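Local coordinates for programmed cell death 6-interacting protein (Homo sapiens, PDB 5WA1) that takes part in multivesicular body sorting, membrane repair and cytokinesis, and through its Bro1 domain binds the ESCRT-III subunits CHMP4A, CHMP4B and CHMP4C, at residues T24-Q29 and P264-K269; V28-T33 and A152-A157; Y93-S98 and D374-M379; Q240-F245 and I272-A277; E294-Q299 and P345-L350. All coordinates share one frame; numbering follows the deposited sequence.

Interaction 1. Residues T24-Q29 and P264-K269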
# COMPACT_ATOMS: atom_id res chain seq x y z
N THR A 24 7.69 -10.37 5.04
CA THR A 24 6.50 -10.30 5.89
C THR A 24 5.68 -9.06 5.59
O THR A 24 5.35 -8.28 6.49
CB THR A 24 6.89 -10.31 7.36
OG1 THR A 24 7.80 -9.24 7.62
CG2 THR A 24 7.56 -11.63 7.74
N PHE A 25 5.32 -8.86 4.32
CA PHE A 25 4.63 -7.67 3.86
C PHE A 25 3.12 -7.91 3.79
O PHE A 25 2.66 -9.01 3.49
CB PHE A 25 5.16 -7.23 2.49
CG PHE A 25 6.49 -6.54 2.57
CD1 PHE A 25 7.67 -7.27 2.53
CD2 PHE A 25 6.56 -5.16 2.70
CE1 PHE A 25 8.90 -6.63 2.61
CE2 PHE A 25 7.79 -4.52 2.78
CZ PHE A 25 8.96 -5.25 2.74
N ILE A 26 2.37 -6.87 4.09
CA ILE A 26 0.92 -6.93 4.09
C ILE A 26 0.42 -6.59 2.69
O ILE A 26 0.89 -5.63 2.07
CB ILE A 26 0.33 -5.96 5.13
CG1 ILE A 26 0.78 -6.36 6.54
CG2 ILE A 26 -1.20 -5.91 5.03
CD1 ILE A 26 0.61 -5.25 7.55
N SER A 27 -0.52 -7.39 2.19
CA SER A 27 -1.24 -7.09 0.96
C SER A 27 -2.73 -7.28 1.22
O SER A 27 -3.14 -7.83 2.24
CB SER A 27 -0.77 -7.96 -0.21
OG SER A 27 -0.97 -9.33 0.07
N VAL A 28 -3.54 -6.82 0.27
CA VAL A 28 -4.98 -6.73 0.44
C VAL A 28 -5.64 -7.63 -0.60
O VAL A 28 -5.26 -7.62 -1.77
CB VAL A 28 -5.47 -5.28 0.30
CG1 VAL A 28 -6.98 -5.18 0.51
CG2 VAL A 28 -4.73 -4.38 1.29
N GLN A 29 -6.63 -8.41 -0.16
CA GLN A 29 -7.40 -9.23 -1.09
C GLN A 29 -8.34 -8.35 -1.92
O GLN A 29 -8.84 -7.32 -1.45
CB GLN A 29 -8.20 -10.29 -0.33
CG GLN A 29 -7.33 -11.32 0.38
CD GLN A 29 -6.53 -12.17 -0.59
OE1 GLN A 29 -5.34 -11.93 -0.81
NE2 GLN A 29 -7.17 -13.18 -1.17
N PRO A 264 -0.50 -7.55 14.58
CA PRO A 264 0.82 -7.96 15.09
C PRO A 264 1.95 -7.65 14.13
O PRO A 264 3.06 -7.32 14.59
CB PRO A 264 0.66 -9.47 15.31
CG PRO A 264 -0.48 -9.86 14.42
CD PRO A 264 -1.42 -8.70 14.50
N VAL A 265 1.72 -7.73 12.82
CA VAL A 265 2.80 -7.44 11.88
C VAL A 265 3.18 -5.97 11.94
O VAL A 265 4.37 -5.63 11.91
CB VAL A 265 2.41 -7.87 10.46
CG1 VAL A 265 3.43 -7.34 9.45
CG2 VAL A 265 2.34 -9.39 10.38
N LEU A 266 2.19 -5.08 12.04
CA LEU A 266 2.49 -3.66 12.15
C LEU A 266 3.26 -3.35 13.44
O LEU A 266 4.22 -2.57 13.43
CB LEU A 266 1.20 -2.85 12.12
CG LEU A 266 0.43 -2.87 10.80
CD1 LEU A 266 -0.88 -2.08 10.95
CD2 LEU A 266 1.30 -2.33 9.69
N ALA A 267 2.80 -3.92 14.56
CA ALA A 267 3.50 -3.72 15.83
C ALA A 267 4.94 -4.23 15.76
O ALA A 267 5.88 -3.55 16.20
CB ALA A 267 2.73 -4.43 16.95
N ALA A 268 5.14 -5.42 15.18
CA ALA A 268 6.49 -5.96 15.05
C ALA A 268 7.36 -5.06 14.18
O ALA A 268 8.49 -4.74 14.54
CB ALA A 268 6.43 -7.37 14.48
N LYS A 269 6.83 -4.63 13.03
CA LYS A 269 7.60 -3.80 12.11
C LYS A 269 7.93 -2.44 12.71
O LYS A 269 9.01 -1.89 12.44
CB LYS A 269 6.85 -3.62 10.78
CG LYS A 269 6.87 -4.85 9.88
CD LYS A 269 8.00 -4.80 8.88
CE LYS A 269 7.94 -5.99 7.92
NZ LYS A 269 7.10 -5.67 6.74
O HOH W 1 4.68 -5.45 6.74

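Interaction 2. Residues V28-T33 and A152-A157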
# COMPACT_ATOMS: atom_id res chain seq x y z
N VAL A 28 -3.54 -6.82 0.27
CA VAL A 28 -4.98 -6.73 0.44
C VAL A 28 -5.64 -7.63 -0.60
O VAL A 28 -5.26 -7.62 -1.77
CB VAL A 28 -5.47 -5.28 0.30
CG1 VAL A 28 -6.98 -5.18 0.51
CG2 VAL A 28 -4.73 -4.38 1.29
N GLN A 29 -6.63 -8.41 -0.16
CA GLN A 29 -7.40 -9.23 -1.09
C GLN A 29 -8.34 -8.35 -1.92
O GLN A 29 -8.84 -7.32 -1.45
CB GLN A 29 -8.20 -10.29 -0.33
CG GLN A 29 -7.33 -11.32 0.38
CD GLN A 29 -6.53 -12.17 -0.59
OE1 GLN A 29 -5.34 -11.93 -0.81
NE2 GLN A 29 -7.17 -13.18 -1.17
N LEU A 30 -8.59 -8.77 -3.16
CA LEU A 30 -9.46 -8.03 -4.05
C LEU A 30 -10.92 -8.28 -3.69
O LEU A 30 -11.29 -9.35 -3.19
CB LEU A 30 -9.20 -8.42 -5.51
CG LEU A 30 -8.07 -7.72 -6.30
CD1 LEU A 30 -6.70 -7.98 -5.70
CD2 LEU A 30 -8.11 -8.16 -7.75
N LYS A 31 -11.77 -7.29 -3.96
CA LYS A 31 -13.20 -7.45 -3.79
C LYS A 31 -13.78 -8.24 -4.96
O LYS A 31 -13.34 -8.11 -6.10
CB LYS A 31 -13.89 -6.09 -3.69
CG LYS A 31 -13.42 -5.25 -2.50
CD LYS A 31 -13.92 -3.80 -2.58
CE LYS A 31 -15.44 -3.70 -2.59
NZ LYS A 31 -16.11 -4.52 -1.54
N LYS A 32 -14.78 -9.07 -4.66
CA LYS A 32 -15.48 -9.84 -5.68
C LYS A 32 -16.74 -9.10 -6.10
O LYS A 32 -17.33 -8.34 -5.33
CB LYS A 32 -15.83 -11.23 -5.14
CG LYS A 32 -14.64 -12.06 -4.71
CD LYS A 32 -15.08 -13.33 -4.01
CE LYS A 32 -13.92 -14.01 -3.30
NZ LYS A 32 -14.40 -15.14 -2.46
N THR A 33 -17.14 -9.30 -7.35
CA THR A 33 -18.35 -8.67 -7.85
C THR A 33 -19.08 -9.65 -8.74
O THR A 33 -18.49 -10.58 -9.30
CB THR A 33 -18.03 -7.37 -8.62
OG1 THR A 33 -19.26 -6.76 -9.07
CG2 THR A 33 -17.14 -7.64 -9.81
N ALA A 152 -2.16 -4.05 -6.77
CA ALA A 152 -0.83 -3.44 -6.72
C ALA A 152 -0.09 -3.83 -5.44
O ALA A 152 1.12 -4.06 -5.46
CB ALA A 152 -0.94 -1.92 -6.81
N SER A 153 -0.81 -3.89 -4.31
CA SER A 153 -0.17 -4.31 -3.06
C SER A 153 0.28 -5.76 -3.14
O SER A 153 1.32 -6.11 -2.58
CB SER A 153 -1.13 -4.12 -1.87
OG SER A 153 -2.05 -5.20 -1.77
N GLN A 154 -0.48 -6.60 -3.85
CA GLN A 154 -0.08 -8.00 -3.98
C GLN A 154 1.13 -8.16 -4.89
O GLN A 154 2.02 -8.97 -4.61
CB GLN A 154 -1.25 -8.84 -4.50
CG GLN A 154 -2.44 -8.88 -3.54
CD GLN A 154 -3.51 -9.85 -4.01
OE1 GLN A 154 -3.20 -10.84 -4.68
NE2 GLN A 154 -4.77 -9.58 -3.67
N ILE A 155 1.17 -7.39 -5.98
CA ILE A 155 2.32 -7.42 -6.87
C ILE A 155 3.57 -6.93 -6.14
O ILE A 155 4.65 -7.50 -6.26
CB ILE A 155 2.04 -6.60 -8.14
CG1 ILE A 155 0.93 -7.26 -8.96
CG2 ILE A 155 3.32 -6.40 -8.95
CD1 ILE A 155 0.38 -6.40 -10.11
N ALA A 156 3.42 -5.86 -5.36
CA ALA A 156 4.56 -5.32 -4.61
C ALA A 156 5.07 -6.33 -3.59
O ALA A 156 6.29 -6.53 -3.46
CB ALA A 156 4.16 -4.02 -3.92
N ALA A 157 4.15 -6.98 -2.87
CA ALA A 157 4.54 -7.95 -1.85
C ALA A 157 5.21 -9.18 -2.44
O ALA A 157 5.90 -9.90 -1.71
CB ALA A 157 3.31 -8.36 -1.04
O HOH W 2 -7.23 -11.62 -4.02

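Interaction 3. Residues Y93-S98 and D374-M379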
# COMPACT_ATOMS: atom_id res chain seq x y z
N TYR A 93 -10.72 1.30 -14.85
CA TYR A 93 -10.98 2.48 -14.02
C TYR A 93 -10.96 3.76 -14.85
O TYR A 93 -11.84 4.62 -14.69
CB TYR A 93 -9.96 2.58 -12.88
CG TYR A 93 -10.20 3.76 -11.98
CD1 TYR A 93 -11.20 3.72 -11.02
CD2 TYR A 93 -9.45 4.93 -12.11
CE1 TYR A 93 -11.43 4.81 -10.19
CE2 TYR A 93 -9.68 6.02 -11.28
CZ TYR A 93 -10.67 5.95 -10.33
OH TYR A 93 -10.90 7.03 -9.50
N ASP A 94 -9.98 3.90 -15.75
CA ASP A 94 -9.95 5.07 -16.62
C ASP A 94 -11.20 5.16 -17.47
O ASP A 94 -11.75 6.25 -17.66
CB ASP A 94 -8.71 5.03 -17.52
CG ASP A 94 -7.43 5.34 -16.78
OD1 ASP A 94 -7.50 5.85 -15.64
OD2 ASP A 94 -6.34 5.10 -17.35
N GLN A 95 -11.68 4.03 -17.99
CA GLN A 95 -12.82 4.07 -18.90
C GLN A 95 -14.08 4.51 -18.17
O GLN A 95 -14.83 5.35 -18.69
CB GLN A 95 -13.01 2.70 -19.55
CG GLN A 95 -13.86 2.73 -20.82
CD GLN A 95 -13.33 3.70 -21.85
OE1 GLN A 95 -12.46 3.36 -22.65
NE2 GLN A 95 -13.86 4.92 -21.84
N ILE A 96 -14.32 4.00 -16.97
CA ILE A 96 -15.52 4.36 -16.21
C ILE A 96 -15.50 5.84 -15.84
O ILE A 96 -16.52 6.53 -15.95
CB ILE A 96 -15.65 3.46 -14.97
CG1 ILE A 96 -15.76 1.99 -15.39
CG2 ILE A 96 -16.85 3.88 -14.14
CD1 ILE A 96 -16.98 1.66 -16.21
N CYS A 97 -14.35 6.35 -15.38
CA CYS A 97 -14.27 7.77 -15.07
C CYS A 97 -14.58 8.62 -16.30
O CYS A 97 -15.28 9.64 -16.20
CB CYS A 97 -12.90 8.11 -14.50
SG CYS A 97 -12.55 7.27 -12.94
N SER A 98 -14.11 8.20 -17.47
CA SER A 98 -14.31 8.95 -18.71
C SER A 98 -15.73 8.87 -19.25
O SER A 98 -16.02 9.49 -20.28
CB SER A 98 -13.33 8.45 -19.78
OG SER A 98 -12.01 8.86 -19.51
N ASP A 374 -9.90 6.44 -24.69
CA ASP A 374 -11.32 6.38 -24.34
C ASP A 374 -12.11 5.78 -25.49
O ASP A 374 -11.98 6.20 -26.64
CB ASP A 374 -11.84 7.79 -24.00
CG ASP A 374 -13.34 7.82 -23.69
OD1 ASP A 374 -13.94 6.75 -23.42
OD2 ASP A 374 -13.93 8.92 -23.70
N LEU A 375 -12.94 4.78 -25.17
CA LEU A 375 -13.78 4.13 -26.17
C LEU A 375 -14.92 5.03 -26.63
O LEU A 375 -15.51 4.75 -27.68
CB LEU A 375 -14.34 2.83 -25.61
CG LEU A 375 -13.38 1.64 -25.50
CD1 LEU A 375 -13.97 0.56 -24.60
CD2 LEU A 375 -13.06 1.08 -26.87
N PHE A 376 -15.24 6.08 -25.89
CA PHE A 376 -16.30 7.02 -26.23
C PHE A 376 -15.74 8.43 -26.39
O PHE A 376 -16.37 9.42 -26.01
CB PHE A 376 -17.40 6.99 -25.18
CG PHE A 376 -18.03 5.64 -24.98
CD1 PHE A 376 -17.52 4.75 -24.06
CD2 PHE A 376 -19.13 5.26 -25.73
CE1 PHE A 376 -18.09 3.51 -23.88
CE2 PHE A 376 -19.71 4.02 -25.56
CZ PHE A 376 -19.19 3.14 -24.63
N GLU A 377 -14.53 8.53 -26.95
CA GLU A 377 -13.86 9.82 -27.04
C GLU A 377 -14.53 10.74 -28.06
O GLU A 377 -14.59 11.96 -27.85
CB GLU A 377 -12.39 9.62 -27.40
CG GLU A 377 -11.58 10.91 -27.42
CD GLU A 377 -10.13 10.68 -27.80
OE1 GLU A 377 -9.77 9.53 -28.12
OE2 GLU A 377 -9.36 11.66 -27.79
N LYS A 378 -15.03 10.18 -29.16
CA LYS A 378 -15.75 10.95 -30.16
C LYS A 378 -17.23 11.05 -29.79
O LYS A 378 -18.12 10.61 -30.53
CB LYS A 378 -15.57 10.33 -31.54
CG LYS A 378 -14.14 10.28 -32.04
CD LYS A 378 -14.11 9.71 -33.44
CE LYS A 378 -12.70 9.58 -33.98
NZ LYS A 378 -12.72 9.09 -35.39
N MET A 379 -17.49 11.63 -28.62
CA MET A 379 -18.85 11.71 -28.11
C MET A 379 -19.02 12.89 -27.16
O MET A 379 -19.30 14.01 -27.59
CB MET A 379 -19.22 10.40 -27.41
CG MET A 379 -20.66 10.33 -26.94
SD MET A 379 -21.11 8.65 -26.46
CE MET A 379 -22.68 8.94 -25.65

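Interaction 4. Residues Q240-F245 and I272-A277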
# COMPACT_ATOMS: atom_id res chain seq x y z
N GLN A 240 11.98 6.83 10.12
CA GLN A 240 10.75 7.30 9.49
C GLN A 240 9.79 6.14 9.24
O GLN A 240 8.57 6.30 9.41
CB GLN A 240 11.07 8.02 8.18
CG GLN A 240 9.82 8.48 7.44
CD GLN A 240 9.00 9.45 8.26
OE1 GLN A 240 9.48 10.53 8.61
NE2 GLN A 240 7.77 9.07 8.57
N ALA A 241 10.30 4.99 8.80
CA ALA A 241 9.44 3.83 8.63
C ALA A 241 8.80 3.42 9.95
O ALA A 241 7.63 3.02 10.00
CB ALA A 241 10.23 2.67 8.04
N ALA A 242 9.55 3.54 11.05
CA ALA A 242 9.01 3.24 12.36
C ALA A 242 7.82 4.14 12.67
O ALA A 242 6.80 3.67 13.19
CB ALA A 242 10.10 3.39 13.44
N ASP A 243 7.94 5.43 12.35
CA ASP A 243 6.82 6.35 12.57
C ASP A 243 5.59 5.94 11.78
O ASP A 243 4.46 6.00 12.30
CB ASP A 243 7.23 7.78 12.19
CG ASP A 243 7.75 8.57 13.36
OD1 ASP A 243 8.15 7.94 14.36
OD2 ASP A 243 7.77 9.81 13.27
N TYR A 244 5.77 5.51 10.52
CA TYR A 244 4.62 5.12 9.70
C TYR A 244 3.98 3.85 10.23
O TYR A 244 2.75 3.75 10.30
CB TYR A 244 5.05 4.89 8.25
CG TYR A 244 5.37 6.12 7.46
CD1 TYR A 244 4.62 7.29 7.60
CD2 TYR A 244 6.42 6.11 6.55
CE1 TYR A 244 4.92 8.42 6.84
CE2 TYR A 244 6.72 7.23 5.79
CZ TYR A 244 5.98 8.37 5.94
OH TYR A 244 6.29 9.48 5.17
N PHE A 245 4.79 2.83 10.53
CA PHE A 245 4.23 1.60 11.10
C PHE A 245 3.55 1.86 12.43
O PHE A 245 2.50 1.27 12.73
CB PHE A 245 5.31 0.54 11.26
CG PHE A 245 5.67 -0.14 9.97
CD1 PHE A 245 4.74 -0.91 9.30
CD2 PHE A 245 6.93 -0.01 9.44
CE1 PHE A 245 5.07 -1.53 8.10
CE2 PHE A 245 7.28 -0.63 8.26
CZ PHE A 245 6.34 -1.39 7.58
N ILE A 272 10.86 -3.39 14.89
CA ILE A 272 12.01 -3.78 14.08
C ILE A 272 12.63 -2.56 13.43
O ILE A 272 13.86 -2.45 13.32
CB ILE A 272 11.62 -4.84 13.02
CG1 ILE A 272 11.32 -6.18 13.68
CG2 ILE A 272 12.73 -4.99 11.96
CD1 ILE A 272 10.52 -7.14 12.79
N MET A 273 11.81 -1.63 12.99
CA MET A 273 12.35 -0.46 12.37
C MET A 273 13.06 0.41 13.39
O MET A 273 14.09 0.94 13.10
CB MET A 273 11.31 0.27 11.56
CG MET A 273 10.86 -0.43 10.30
SD MET A 273 12.14 -1.01 9.18
CE MET A 273 12.71 0.48 8.49
N GLN A 274 12.50 0.59 14.57
CA GLN A 274 13.20 1.35 15.60
C GLN A 274 14.55 0.71 15.92
O GLN A 274 15.55 1.41 16.08
CB GLN A 274 12.35 1.46 16.87
CG GLN A 274 11.14 2.39 16.73
CD GLN A 274 10.55 2.80 18.07
OE1 GLN A 274 10.69 2.09 19.07
NE2 GLN A 274 9.88 3.94 18.09
N ALA A 275 14.59 -0.62 16.00
CA ALA A 275 15.85 -1.33 16.24
C ALA A 275 16.84 -1.13 15.10
O ALA A 275 18.05 -1.00 15.33
CB ALA A 275 15.57 -2.82 16.47
N ASN A 276 16.36 -1.14 13.85
CA ASN A 276 17.25 -0.86 12.73
C ASN A 276 17.81 0.55 12.80
O ASN A 276 18.99 0.77 12.49
CB ASN A 276 16.51 -1.03 11.40
CG ASN A 276 16.37 -2.47 11.00
OD1 ASN A 276 15.27 -2.96 10.76
ND2 ASN A 276 17.49 -3.14 10.87
N ALA A 277 16.98 1.51 13.20
CA ALA A 277 17.47 2.88 13.35
C ALA A 277 18.57 2.95 14.42
O ALA A 277 19.61 3.58 14.21
CB ALA A 277 16.31 3.80 13.73
O HOH W 3 10.36 6.17 15.55

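Interaction 5. Residues E294-Q299 and P345-L350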
# COMPACT_ATOMS: atom_id res chain seq x y z
N GLU A 294 27.47 4.08 21.51
CA GLU A 294 27.27 2.87 20.71
C GLU A 294 26.62 1.77 21.54
O GLU A 294 25.68 1.11 21.08
CB GLU A 294 28.59 2.37 20.13
CG GLU A 294 28.36 1.13 19.25
CD GLU A 294 29.59 0.25 19.03
OE1 GLU A 294 30.67 0.52 19.61
OE2 GLU A 294 29.46 -0.73 18.24
N ILE A 295 27.10 1.57 22.77
CA ILE A 295 26.57 0.53 23.65
C ILE A 295 25.13 0.83 24.01
O ILE A 295 24.28 -0.07 24.02
CB ILE A 295 27.46 0.40 24.91
CG1 ILE A 295 28.78 -0.28 24.56
CG2 ILE A 295 26.73 -0.39 25.99
CD1 ILE A 295 29.86 -0.12 25.63
N ALA A 296 24.83 2.09 24.35
CA ALA A 296 23.46 2.45 24.73
C ALA A 296 22.48 2.18 23.60
O ALA A 296 21.36 1.71 23.83
CB ALA A 296 23.40 3.92 25.14
N ARG A 297 22.89 2.47 22.37
CA ARG A 297 21.99 2.28 21.24
C ARG A 297 21.84 0.80 20.89
O ARG A 297 20.73 0.34 20.59
CB ARG A 297 22.47 3.10 20.05
CG ARG A 297 22.38 4.61 20.31
CD ARG A 297 22.48 5.38 19.01
NE ARG A 297 22.46 6.84 19.18
CZ ARG A 297 21.36 7.58 19.33
NH1 ARG A 297 20.16 7.01 19.35
NH2 ARG A 297 21.47 8.90 19.47
N LEU A 298 22.93 0.03 20.98
CA LEU A 298 22.82 -1.41 20.78
C LEU A 298 21.97 -2.07 21.86
O LEU A 298 21.25 -3.03 21.59
CB LEU A 298 24.22 -2.05 20.76
CG LEU A 298 25.12 -1.80 19.53
CD1 LEU A 298 26.59 -2.25 19.78
CD2 LEU A 298 24.57 -2.48 18.29
N GLN A 299 22.06 -1.57 23.09
CA GLN A 299 21.23 -2.14 24.16
C GLN A 299 19.76 -1.88 23.87
O GLN A 299 18.91 -2.73 24.14
CB GLN A 299 21.61 -1.56 25.52
CG GLN A 299 22.92 -2.14 26.05
CD GLN A 299 23.36 -1.55 27.38
OE1 GLN A 299 24.21 -2.12 28.06
NE2 GLN A 299 22.79 -0.41 27.75
N PRO A 345 25.56 6.27 28.34
CA PRO A 345 24.47 7.20 28.69
C PRO A 345 23.12 6.51 28.75
O PRO A 345 22.88 5.50 28.08
CB PRO A 345 24.51 8.23 27.56
CG PRO A 345 25.07 7.47 26.39
CD PRO A 345 26.02 6.45 26.95
N ASP A 346 22.24 7.07 29.58
CA ASP A 346 20.83 6.69 29.54
C ASP A 346 20.22 7.08 28.20
O ASP A 346 20.61 8.09 27.59
CB ASP A 346 20.05 7.37 30.67
CG ASP A 346 20.54 6.99 32.04
OD1 ASP A 346 20.90 5.81 32.24
OD2 ASP A 346 20.58 7.88 32.93
N LEU A 347 19.24 6.30 27.75
CA LEU A 347 18.61 6.55 26.46
C LEU A 347 18.04 7.96 26.36
O LEU A 347 18.10 8.58 25.30
CB LEU A 347 17.50 5.53 26.21
CG LEU A 347 18.00 4.17 25.74
CD1 LEU A 347 16.80 3.32 25.36
CD2 LEU A 347 18.97 4.32 24.57
N LYS A 348 17.49 8.47 27.46
CA LYS A 348 16.86 9.78 27.40
C LYS A 348 17.87 10.92 27.28
O LYS A 348 17.48 12.05 26.99
CB LYS A 348 15.96 10.00 28.62
CG LYS A 348 16.71 9.98 29.95
CD LYS A 348 15.80 10.38 31.11
CE LYS A 348 14.66 9.39 31.30
NZ LYS A 348 13.82 9.74 32.47
N ASP A 349 19.16 10.64 27.50
CA ASP A 349 20.21 11.62 27.31
C ASP A 349 20.82 11.58 25.91
O ASP A 349 21.71 12.38 25.61
CB ASP A 349 21.30 11.42 28.38
CG ASP A 349 20.78 11.66 29.79
OD1 ASP A 349 19.92 12.56 29.96
OD2 ASP A 349 21.21 10.95 30.73
N LEU A 350 20.38 10.66 25.05
CA LEU A 350 20.84 10.60 23.67
C LEU A 350 20.00 11.51 22.80
O LEU A 350 18.80 11.70 23.04
CB LEU A 350 20.79 9.16 23.14
CG LEU A 350 21.81 8.19 23.75
CD1 LEU A 350 21.63 6.78 23.19
CD2 LEU A 350 23.23 8.68 23.54

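Interaction 1. Residues T24-Q29 and P264-K269
Lys269 reaches out of helix 262-287 to meet Thr24 and Phe25, which lie on the extended N-terminal arm of the Bro1 domain. The arm runs across the domain's all-helical, TPR-like part, and here it passes over one helix of it. The lysine chain is not straight. It bends at CD (chi2 -93°) and again at the tip, where chi4 of 89° turns NZ. The ammonium then lies over the centre of the Phe25 ring, 4.1 Å from NZ to the ring centroid and close to the ring normal. This is a cation-pi contact made over the face. The same NZ donates a hydrogen bond to Thr24 O at 3.2 Å, coming from above the carbonyl plane. Its salt-bridge partner is Glu218 of helix 202-226, so the charge is held by carboxylate, carbonyl and ring together. Thr24 also touches the lysine through its hydroxyl. OG1 sits between the backbone N and the carbonyl carbon (chi1 56°) and approaches Lys269 CE at 3.3 Å. The rest of the contact is apolar. Ile26 and Leu266 cross at about a right angle, with Ile26 CD1 on Leu266 CD2 at 3.7 Å. Ile26 and Val265 instead slide past each other in opposite directions, and Ile26 CD1 lies 4.0 Å from Val265 CG1. Gln215 OE1, from helix 202-226, is hydrogen-bonded to the backbone N of Ile26. A water donates to Thr24 O at 2.9 Å. Val265 CG1 also packs against that oxygen, with Thr24 O 3.7 Å away.

Interaction 2. Residues V28-T33 and A152-A157
Gln154 and Ser153, neighbours on helix 137-157, grip the main chain of Val28 in the extended N-terminal arm of the Bro1 domain. The Gln154 side chain leaves the helix with CB directed at the arm. From CG onward it is extended (chi2 -173°), and it runs out to the peptide of Val28. CG lies against Val28 O at 3.6 Å. CD, the next atom, comes close to the same oxygen and also borders Leu30 CD1. At the tip, NE2 donates to Val28 O at 2.8 Å, in a fairly straight bond of 164° at the hydrogen. The acceptor lies near the amide plane of Gln154, while the nitrogen is tilted from the carbonyl plane of Val28. NE2 also gives a hydrogen bond to a water at 3.2 Å, and Leu30 N donates to that water too. The Leu30 methyl CD1 presses on the tip, only 3.2 Å from Gln154 NE2. The Gln29 side chain crosses that of Gln154 at about a right angle, yet the two amide planes are nearly parallel. At the N-H of the same arm residue, Val28 N donates to Ser153 OG at 3.0 Å. Ser153 OG is also bonded to Ala150 O within its helix, so the hydroxyl has two hydrogen-bond partners. Both main-chain polar groups of Val28 are thus paired with side chains of the helix. Its side chain packs on Phe146 of helix 137-157 and on Phe120. Farther along the arm, Lys32 pairs by backbone with Lys117 of strand 114-117, while helix 164-191 meets Ala152 and Ala156.

Interaction 3. Residues Y93-S98 and D374-M379
Gln95 carries its CG anti to the backbone N (chi1 -162°) and then bends at CD (chi2 55°), which brings its amide to Asp374 and Leu375. Asp374 CG is likewise anti to its own N (chi1 177°), and the two side chains cross at about a right angle. Gln95 OE1 accepts from Leu375 N at 2.9 Å, with the donor tilted out of the carbonyl plane. Gln95 NE2 donates to Asp374 OD1. The modelled 2.4 Å between these two is too short to take literally, so the exact distance is doubtful. The Leu375 N-H bond is the sounder of the two; the amide nitrogen faces the carboxylate that forms the turn. Asp374 OD1 accepts from Phe376 N at 2.9 Å in a nearly straight bond, met from above the carboxylate plane, which makes an Asx turn. It overlaps with the start of a type I beta turn from Asp374 to Glu377. Ser98 CB packs on Asp374 CG at 4.0 Å, and the contact buries Ser98 O without a polar partner in the model. Gln95 NE2 also lies at the edge of the Phe376 ring. That ring meets Phe103 edge-to-face. The contact joins the end of helix 83-97 to the C-terminal tail of the Bro1 construct. Leu375 and Phe376 continue onto Ala63 of helix 56-75, Phe376 also reaches Leu42 of helix 39-49, and Tyr93 and Ile96 of helix 83-97 pack on helix 137-157.

Interaction 4. Residues Q240-F245 and I272-A277
A water joins Asp243 to Gln274, whose CG packs on Ala242 CB at 3.6 Å. The water donates to Asp243 OD1 at 3.1 Å, and Gln274 NE2 gives it a weak bond. This bridge runs along one flank of an antiparallel helix pair, formed by the successive helices 231-252 and 262-287 in the TPR-like part of the Bro1 domain. The short segments cross at -164°, with their axes 8.1 Å apart. Small residues permit this closeness. Ala242 and Met273 have the nearest CA atoms across the two segments. The methyl of Ala242 also lies against Met273 CB. Met273 has the largest share of the contact. Its chain is bent at chi2 (-50°) and chi3 (-73°), which brings CE back to Ala241. CG of Met273 also borders the Phe245 ring, reaching CD2 at 4.0 Å. Polar neighbours frame the pair: Asp243 forms a salt bridge with Lys355, and Ala242 O is hydrogen-bonded to His270 ND1. The packing is tightest at the end of the methionine, where Met273 CE comes within 3.3 Å of Ala241 CB.

Interaction 5. Residues E294-Q299 and P345-L350
Arg297 and Leu350 reach toward each other tip to tip. The arginine chain is extended from CG to NE, and chi4 of -83° then sets CZ to one side of the stem. Leu350 covers one face of the flat guanidinium. Its CD1 methyl sits over the centre of the group, 3.9 Å above the plane, and Leu350 CB approaches Arg297 NH2 at 3.7 Å. The same CD1 also rests on the aliphatic part of the arginine, with Arg297 CG 3.7 Å away. The leucine therefore lies in the bend between the arginine stem and its head. Polar partners hold the head in place. NE forms a salt bridge with Glu293, NH1 forms one with Glu278 of helix 262-287, and NH2 is hydrogen-bonded to Asp351 O, just beyond Leu350. These bonds would limit rotation of the guanidinium and keep its face turned to the leucine. Ala296 is the second point of contact. Its methyl points at the loop and meets Pro345 and Leu350. Ala296 CB lies 3.4 Å from Pro345 O and 4.1 Å from Pro345 CD of the proline ring, and it also touches Leu350 CD1. Leu347 touches the main chain of Ala296, its CD2 lying 3.6 Å from Ala296 O. A short 3-10 turn at 347-349 spaces Leu347 from Leu350, so that both side chains return to the helix. Pro345, Leu347 and Leu350 thus pack on one side of helix 291-311. This belongs to the TPR-like helical part of the Bro1 domain, where the segment following helix 319-340 folds back over an earlier helix.

In the fold
Interactions 1 and 2 start from the same N-terminal arm and touch each other, with Ser27 packed on helix 137-157. Both lie near the chain centre. Interaction 1 is buried and mixes charge with apolar contact, whereas interaction 2 grips the main chain and is partly buried. Interaction 4 shares helix 262-287 with interaction 1, and Phe245 packs on Leu266 and Lys269 between them. It is the one helix-to-helix contact, buried and mainly apolar. Interactions 3 and 5 are partly buried and lie on opposite sides of the chain's centre, about 59 Å apart between centres. Each fastens a late loop to a helix, by amide hydrogen bonds in interaction 3 and by leucine-guanidinium packing in interaction 5.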